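Local atomic coordinates of 4'-phospho-dehydrooxetanocin synthase (Bacillus megaterium, PDB entry 5UL3), a protein that catalyses the oxidative ring contraction of dAMP to an oxetane aldehyde in oxetanocin A biosynthesis, using cobalamin, a [4Fe-4S] cluster and S-adenosylmethionine. Residues Phe320-His325 against Met548-Ser553; Ser543-Met548 against Met578-Thr583; Leu567-Gly572 against Ala582-Asp587. All coordinates share one frame; numbering follows the deposited sequence.

Contact 1: Phe320-His325 against Met548-Ser553; sequences FCPRDH and MNTPYS. With SF4 (iron/sulfur cluster), chain B.
Pro322 lies against the chain from Met548 to Thr550. Its CB sits 3.3 Å from Met548 O, with Asn549 O a little further off; CG still faces Met548 O but has turned toward the methyl of Thr550; CD closes on that methyl, 3.5 Å from Thr550 CG2. The proline ring and the threonine side chain lie side by side, pointing the same way. Thr550 CG2 also reaches Phe320 O, again at 3.5 Å, so one methyl touches the residues before and after Cys321 in the chain. The threonine chi1 of 53° places OG1 between the backbone N and the carbonyl carbon, and there OG1 takes up Ser553 N at 3.0 Å as the N-cap of helix 551-563, besides a bond to Leu547 O. Ser553 OG answers with a 2.7 Å bond to Thr550 O, in the carbonyl plane on a lone pair.

The loop carries the last cysteine of the radical SAM motif, in which Cys313, Cys318 and Cys321 hold the [4Fe-4S] cluster. Cys321 has SG anti to its backbone N (chi1 -174°), turned from helix 551-563 to the cluster, where SG binds the iron FE3 at 2.2 Å. Pro322 and His325 belong to the cobalamin site, so one short loop serves both cofactors.

No direct hydrogen bond joins the two segments. A water does so instead, accepting from Arg323 N and donating to Asn549 O. Asp324 and Asn549 cross at about a right angle, and Asp324 OD1 rests 3.3 Å from Asn549 CB, while the other carboxylate oxygen, OD2, forms a salt bridge with Arg328.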
# COMPACT_ATOMS: atom_id res chain seq x y z
N PHE A 320 15.11 2.81 -8.63
CA PHE A 320 13.97 3.72 -8.65
C PHE A 320 13.19 3.73 -7.33
O PHE A 320 12.21 4.46 -7.21
CB PHE A 320 13.02 3.31 -9.79
CG PHE A 320 12.55 1.89 -9.68
CD1 PHE A 320 11.46 1.55 -8.88
CD2 PHE A 320 13.24 0.86 -10.33
CE1 PHE A 320 11.04 0.24 -8.75
CE2 PHE A 320 12.84 -0.45 -10.20
CZ PHE A 320 11.74 -0.77 -9.41
N CYS A 321 13.60 2.93 -6.35
CA CYS A 321 12.83 2.75 -5.12
C CYS A 321 13.58 3.39 -3.95
O CYS A 321 14.54 2.80 -3.45
CB CYS A 321 12.61 1.25 -4.88
SG CYS A 321 11.52 0.81 -3.47
N PRO A 322 13.20 4.58 -3.49
CA PRO A 322 13.96 5.20 -2.39
C PRO A 322 13.74 4.43 -1.10
O PRO A 322 12.63 3.99 -0.80
CB PRO A 322 13.38 6.62 -2.30
CG PRO A 322 11.96 6.48 -2.80
CD PRO A 322 12.01 5.37 -3.87
N ARG A 323 14.83 4.25 -0.33
CA ARG A 323 14.75 3.44 0.88
C ARG A 323 14.79 4.27 2.17
O ARG A 323 14.73 3.69 3.26
CB ARG A 323 15.87 2.39 0.88
CG ARG A 323 15.86 1.48 -0.37
CD ARG A 323 14.44 0.88 -0.65
NE ARG A 323 13.90 0.19 0.53
CZ ARG A 323 12.60 -0.03 0.72
NH1 ARG A 323 12.17 -0.66 1.82
NH2 ARG A 323 11.72 0.42 -0.18
N ASP A 324 14.86 5.60 2.08
CA ASP A 324 15.15 6.41 3.27
C ASP A 324 13.99 6.43 4.25
O ASP A 324 14.20 6.59 5.46
CB ASP A 324 15.50 7.84 2.87
CG ASP A 324 16.78 7.91 2.08
OD1 ASP A 324 16.73 7.62 0.87
OD2 ASP A 324 17.83 8.19 2.69
N HIS A 325 12.76 6.26 3.76
CA HIS A 325 11.58 6.29 4.62
C HIS A 325 11.19 4.89 5.09
O HIS A 325 10.83 4.70 6.26
CB HIS A 325 10.44 6.98 3.86
CG HIS A 325 9.15 7.09 4.63
ND1 HIS A 325 9.03 7.84 5.79
CD2 HIS A 325 7.93 6.56 4.40
CE1 HIS A 325 7.79 7.75 6.24
NE2 HIS A 325 7.09 6.99 5.41
N MET A 548 12.48 11.34 -5.33
CA MET A 548 13.59 11.87 -4.56
C MET A 548 14.33 10.74 -3.85
O MET A 548 13.76 9.68 -3.56
CB MET A 548 13.08 12.88 -3.52
CG MET A 548 12.34 14.09 -4.10
SD MET A 548 11.58 15.12 -2.82
CE MET A 548 13.03 15.56 -1.85
N ASN A 549 15.62 10.96 -3.61
CA ASN A 549 16.46 10.08 -2.80
C ASN A 549 16.69 8.72 -3.44
O ASN A 549 16.98 7.75 -2.73
CB ASN A 549 15.88 9.90 -1.39
CG ASN A 549 15.86 11.19 -0.60
OD1 ASN A 549 16.80 11.99 -0.68
ND2 ASN A 549 14.79 11.41 0.15
N THR A 550 16.58 8.62 -4.77
CA THR A 550 16.80 7.36 -5.45
C THR A 550 18.19 7.30 -6.08
O THR A 550 18.70 8.31 -6.57
CB THR A 550 15.78 7.15 -6.56
OG1 THR A 550 15.79 8.29 -7.44
CG2 THR A 550 14.38 6.92 -5.97
N PRO A 551 18.79 6.11 -6.11
CA PRO A 551 19.98 5.91 -6.94
C PRO A 551 19.77 6.35 -8.38
O PRO A 551 20.70 6.90 -8.99
CB PRO A 551 20.22 4.40 -6.85
CG PRO A 551 19.68 4.02 -5.52
CD PRO A 551 18.44 4.89 -5.37
N TYR A 552 18.58 6.14 -8.93
CA TYR A 552 18.35 6.53 -10.32
C TYR A 552 18.44 8.05 -10.50
O TYR A 552 18.97 8.52 -11.51
CB TYR A 552 17.00 6.01 -10.81
CG TYR A 552 16.88 5.96 -12.33
CD1 TYR A 552 16.45 7.08 -13.05
CD2 TYR A 552 17.19 4.80 -13.04
CE1 TYR A 552 16.34 7.05 -14.44
CE2 TYR A 552 17.08 4.76 -14.43
CZ TYR A 552 16.66 5.89 -15.12
OH TYR A 552 16.55 5.88 -16.49
N SER A 553 17.93 8.83 -9.54
CA SER A 553 18.06 10.28 -9.66
C SER A 553 19.53 10.68 -9.64
O SER A 553 19.95 11.57 -10.40
CB SER A 553 17.30 11.00 -8.54
OG SER A 553 17.86 10.77 -7.25
FE1 SF4 B . 13.06 -3.19 -5.11
FE2 SF4 B . 10.56 -3.88 -4.32
FE3 SF4 B . 11.68 -1.43 -3.60
FE4 SF4 B . 12.61 -3.74 -2.47
S1 SF4 B . 10.49 -2.85 -2.24
S2 SF4 B . 13.89 -2.02 -3.30
S3 SF4 B . 12.46 -5.18 -4.25
S4 SF4 B . 11.12 -2.16 -5.72
O HOH W 1 17.36 5.10 -1.17

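Contact 2: Ser543-Met548 against Met578-Thr583. With EDO (1,2-ethanediol), chain Y.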
# COMPACT_ATOMS: atom_id res chain seq x y z
N SER A 543 6.14 5.06 -18.13
CA SER A 543 7.44 5.71 -18.14
C SER A 543 7.93 5.96 -16.72
O SER A 543 7.14 6.18 -15.79
CB SER A 543 7.41 7.04 -18.88
OG SER A 543 7.17 6.84 -20.26
N MET A 544 9.25 5.92 -16.57
CA MET A 544 9.88 6.08 -15.27
C MET A 544 9.54 7.42 -14.65
O MET A 544 9.65 8.47 -15.30
CB MET A 544 11.40 5.95 -15.41
CG MET A 544 12.16 6.21 -14.11
SD MET A 544 11.94 4.94 -12.84
CE MET A 544 12.76 3.54 -13.57
N GLU A 545 9.10 7.38 -13.40
CA GLU A 545 8.92 8.55 -12.56
C GLU A 545 10.01 8.49 -11.50
O GLU A 545 10.11 7.51 -10.76
CB GLU A 545 7.51 8.59 -11.94
CG GLU A 545 6.44 8.89 -12.97
CD GLU A 545 5.03 8.66 -12.44
OE1 GLU A 545 4.87 8.43 -11.22
OE2 GLU A 545 4.08 8.71 -13.26
N ILE A 546 10.85 9.52 -11.47
CA ILE A 546 12.07 9.48 -10.68
C ILE A 546 11.79 10.14 -9.34
O ILE A 546 11.58 11.36 -9.27
CB ILE A 546 13.22 10.17 -11.43
CG1 ILE A 546 13.39 9.53 -12.81
CG2 ILE A 546 14.50 10.06 -10.62
CD1 ILE A 546 14.49 10.15 -13.66
N LEU A 547 11.76 9.34 -8.28
CA LEU A 547 11.45 9.90 -6.98
C LEU A 547 12.70 10.50 -6.35
O LEU A 547 13.83 10.23 -6.77
CB LEU A 547 10.87 8.82 -6.05
CG LEU A 547 9.53 8.18 -6.42
CD1 LEU A 547 9.09 7.23 -5.32
CD2 LEU A 547 8.45 9.22 -6.69
N MET A 548 12.48 11.34 -5.33
CA MET A 548 13.59 11.87 -4.56
C MET A 548 14.33 10.74 -3.85
O MET A 548 13.76 9.68 -3.56
CB MET A 548 13.08 12.88 -3.52
CG MET A 548 12.34 14.09 -4.10
SD MET A 548 11.58 15.12 -2.82
CE MET A 548 13.03 15.56 -1.85
N MET A 578 4.65 15.77 -4.88
CA MET A 578 4.71 14.43 -5.45
C MET A 578 6.02 13.72 -5.14
O MET A 578 6.21 12.58 -5.60
CB MET A 578 4.49 14.49 -6.97
CG MET A 578 3.07 14.89 -7.37
SD MET A 578 1.78 13.90 -6.57
CE MET A 578 2.15 12.25 -7.16
N GLY A 579 6.91 14.34 -4.37
CA GLY A 579 8.15 13.69 -3.97
C GLY A 579 9.00 13.20 -5.11
O GLY A 579 9.69 12.17 -4.98
N ARG A 580 8.99 13.90 -6.25
CA ARG A 580 9.64 13.37 -7.44
C ARG A 580 10.14 14.50 -8.32
O ARG A 580 9.67 15.64 -8.25
CB ARG A 580 8.71 12.47 -8.25
CG ARG A 580 7.60 13.20 -8.99
CD ARG A 580 6.60 12.20 -9.56
NE ARG A 580 5.48 12.84 -10.25
CZ ARG A 580 4.32 12.24 -10.50
NH1 ARG A 580 4.12 10.99 -10.11
NH2 ARG A 580 3.35 12.90 -11.13
N TYR A 581 11.10 14.16 -9.16
CA TYR A 581 11.66 15.06 -10.15
C TYR A 581 10.87 14.95 -11.44
O TYR A 581 10.24 13.93 -11.72
CB TYR A 581 13.12 14.73 -10.43
CG TYR A 581 14.06 14.87 -9.26
CD1 TYR A 581 14.61 16.10 -8.92
CD2 TYR A 581 14.43 13.76 -8.50
CE1 TYR A 581 15.48 16.24 -7.86
CE2 TYR A 581 15.31 13.89 -7.43
CZ TYR A 581 15.83 15.13 -7.12
OH TYR A 581 16.71 15.26 -6.06
N ALA A 582 10.90 16.03 -12.22
CA ALA A 582 10.43 16.01 -13.60
C ALA A 582 11.67 15.99 -14.49
O ALA A 582 12.51 16.89 -14.41
CB ALA A 582 9.55 17.23 -13.90
N THR A 583 11.81 14.94 -15.30
CA THR A 583 13.08 14.60 -15.95
C THR A 583 12.86 14.32 -17.43
O THR A 583 11.95 13.56 -17.80
CB THR A 583 13.73 13.38 -15.29
OG1 THR A 583 13.69 13.51 -13.86
CG2 THR A 583 15.18 13.21 -15.76
C1 EDO Y . 7.68 3.88 -11.30
O1 EDO Y . 7.73 4.93 -12.28
C2 EDO Y . 8.89 3.96 -10.40
O2 EDO Y . 9.00 5.28 -9.84
O HOH W 2 10.66 11.91 -13.36
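The Tyr581 ring has two carbonyl oxygens, Ile546 O and Leu547 O, at its edge near the ring plane, and its CE2 approaches Met548 CA obliquely at 3.9 Å. The other flat group, the Arg580 guanidinium, has Met578 CE over one face, offset toward the rim. Glu545 OE1 comes to it obliquely and forms a salt bridge with Arg580 NH1 at 2.9 Å, the carboxylate and guanidinium planes standing 60° apart. Arg580 CG lies between the backbone N and the carbonyl carbon (chi1 72°), and the chain runs extended to NE.

Between these groups the backbones form a very short, weakly bonded antiparallel pairing, 546-547 with 580-581. Leu547 and Arg580 make its non-hydrogen-bonded pair, flanked by two bonds: Tyr581 N reaches Ile546 O at 2.8 Å, nearly along the C=O axis, and Met548 N reaches Gly579 O at 2.9 Å, tilted 32° from the carbonyl plane. Gly579 and Arg580 form a G1 beta bulge against the chain just before them, not against 546-547. Met548 CG also comes within 3.4 Å of Gly579 O. Leu547 CD2 packs 3.6 Å from Arg580 CB. Ile546 sends CD1 across the Thr583 side chain at about a right angle, 3.5 Å from OG1, and its CG2 lies by Tyr581 CD2. A water joins Ile546 N to Tyr581 O.

Glu545 belongs to the S-adenosylmethionine site and touches cobalamin. Here its backbone holds 1,2-ethanediol, probably from the crystallisation liquor: Glu545 N donates to O1 of the diol, and the diol's O2 donates to Glu545 O at 2.7 Å.

Contact 3: Leu567-Gly572 against Ala582-Asp587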
# COMPACT_ATOMS: atom_id res chain seq x y z
N LEU A 567 18.86 17.50 -17.84
CA LEU A 567 17.78 16.54 -17.93
C LEU A 567 16.69 16.75 -16.89
O LEU A 567 15.52 16.51 -17.18
CB LEU A 567 18.32 15.11 -17.79
CG LEU A 567 19.30 14.63 -18.87
CD1 LEU A 567 19.89 13.27 -18.51
CD2 LEU A 567 18.64 14.58 -20.23
N ILE A 568 17.05 17.21 -15.70
CA ILE A 568 16.08 17.44 -14.63
C ILE A 568 15.56 18.86 -14.75
O ILE A 568 16.31 19.82 -14.57
CB ILE A 568 16.69 17.18 -13.25
CG1 ILE A 568 17.24 15.75 -13.16
CG2 ILE A 568 15.65 17.42 -12.15
CD1 ILE A 568 17.89 15.41 -11.84
N MET A 569 14.26 19.00 -15.04
CA MET A 569 13.63 20.29 -15.21
C MET A 569 13.39 20.95 -13.85
O MET A 569 13.91 20.51 -12.82
CB MET A 569 12.34 20.13 -16.01
CG MET A 569 12.53 19.35 -17.31
SD MET A 569 13.92 19.96 -18.30
CE MET A 569 13.37 21.62 -18.68
N ASN A 570 12.60 22.03 -13.83
CA ASN A 570 12.35 22.81 -12.62
C ASN A 570 13.66 23.24 -11.97
O ASN A 570 13.79 23.31 -10.74
CB ASN A 570 11.46 22.03 -11.64
CG ASN A 570 10.90 22.90 -10.51
OD1 ASN A 570 10.98 24.13 -10.56
ND2 ASN A 570 10.33 22.25 -9.49
N ASP A 571 14.66 23.52 -12.81
CA ASP A 571 15.99 23.92 -12.37
C ASP A 571 16.57 22.93 -11.37
O ASP A 571 17.17 23.30 -10.36
CB ASP A 571 15.98 25.34 -11.80
CG ASP A 571 15.87 26.41 -12.88
OD1 ASP A 571 16.69 26.39 -13.82
OD2 ASP A 571 14.96 27.26 -12.79
N GLY A 572 16.40 21.64 -11.67
CA GLY A 572 16.91 20.57 -10.84
C GLY A 572 16.14 20.32 -9.56
O GLY A 572 16.50 19.39 -8.82
N ALA A 582 10.90 16.03 -12.22
CA ALA A 582 10.43 16.01 -13.60
C ALA A 582 11.67 15.99 -14.49
O ALA A 582 12.51 16.89 -14.41
CB ALA A 582 9.55 17.23 -13.90
N THR A 583 11.81 14.94 -15.30
CA THR A 583 13.08 14.60 -15.95
C THR A 583 12.86 14.32 -17.43
O THR A 583 11.95 13.56 -17.80
CB THR A 583 13.73 13.38 -15.29
OG1 THR A 583 13.69 13.51 -13.86
CG2 THR A 583 15.18 13.21 -15.76
N SER A 584 13.71 14.91 -18.27
CA SER A 584 13.69 14.65 -19.70
C SER A 584 14.57 13.44 -20.04
O SER A 584 15.38 12.99 -19.23
CB SER A 584 14.15 15.87 -20.49
OG SER A 584 13.32 16.99 -20.25
N PHE A 585 14.40 12.92 -21.25
CA PHE A 585 15.12 11.74 -21.70
C PHE A 585 16.42 12.15 -22.38
O PHE A 585 16.45 13.10 -23.16
CB PHE A 585 14.27 10.93 -22.68
CG PHE A 585 13.14 10.17 -22.03
CD1 PHE A 585 12.07 10.84 -21.46
CD2 PHE A 585 13.15 8.79 -22.01
CE1 PHE A 585 11.02 10.15 -20.86
CE2 PHE A 585 12.11 8.08 -21.41
CZ PHE A 585 11.04 8.76 -20.84
N VAL A 586 17.49 11.39 -22.11
CA VAL A 586 18.77 11.65 -22.74
C VAL A 586 18.72 11.33 -24.23
O VAL A 586 19.46 11.93 -25.03
CB VAL A 586 19.90 10.88 -22.03
CG1 VAL A 586 19.86 9.39 -22.38
CG2 VAL A 586 21.25 11.48 -22.37
N ASP A 587 17.85 10.41 -24.64
CA ASP A 587 17.62 10.07 -26.04
C ASP A 587 16.30 10.73 -26.47
O ASP A 587 15.23 10.30 -26.05
CB ASP A 587 17.60 8.55 -26.22
CG ASP A 587 17.43 8.11 -27.66
OD1 ASP A 587 16.52 8.59 -28.35
OD2 ASP A 587 18.21 7.23 -28.08
O HOH W 3 12.27 18.47 -11.31
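Leu567 meets the other segment with both backbone and side chain. Its carbonyl oxygen accepts Ser584 N at 2.7 Å in a nearly straight bond (174° at the hydrogen), and Thr583 CA brings a C-H contact to the same oxygen at 3.3 Å. Leu567 CG stands anti to the carbonyl carbon (chi1 -62°). Leu567 CB and CD2 lie 3.9 and 3.8 Å from Ser584 O, and Leu567 CD2 is 3.9 Å from Val586 CA. Ser584 O is buried by this packing and has no hydrogen-bond partner in the model.

Next comes Ile568, side by side with Thr583 and pointing the same way; the two CA atoms are 4.3 Å apart, and Ile568 CG1 faces Thr583 CG2. Both side chains touch Val556 of helix 551-563.

Met569 N then donates to Ala582 O at 2.8 Å, and Met569 CB packs over that oxygen. A water bridges the same two residues again, accepting from Ala582 N and donating to Met569 O. Beyond it the chain swings away through Asn570 and Asp571, both at positive phi, in a tight turn closed by Gly572 N to Met569 O at 3.0 Å.

Two bonds flanking one residue pair, Ile568 with Thr583, make this a single beta bridge, which draws together the beginning and end of the connection between helix 551-563 and helix 588-617.

From the N terminus, the cluster loop 320-325 comes first, and more than two hundred residues follow before its partner: contact 1 closes that long excursion through the radical SAM core by setting the loop on the start of helix 551-563. Contact 2 opens just before this, at 543-548, and closes after the helix, at 578-583, so the two cross and share Met548. Ser553 and Tyr552 of contact 1 pack on Ile546 of contact 2. Contact 1 closes before contact 3 opens, at 567-572; contact 3 ends on the same stretch as contact 2, sharing Ala582 and Thr583. Together they tie the cluster loop to the start of helix 551-563, and the chain leaving that helix to the approach to helix 588-617.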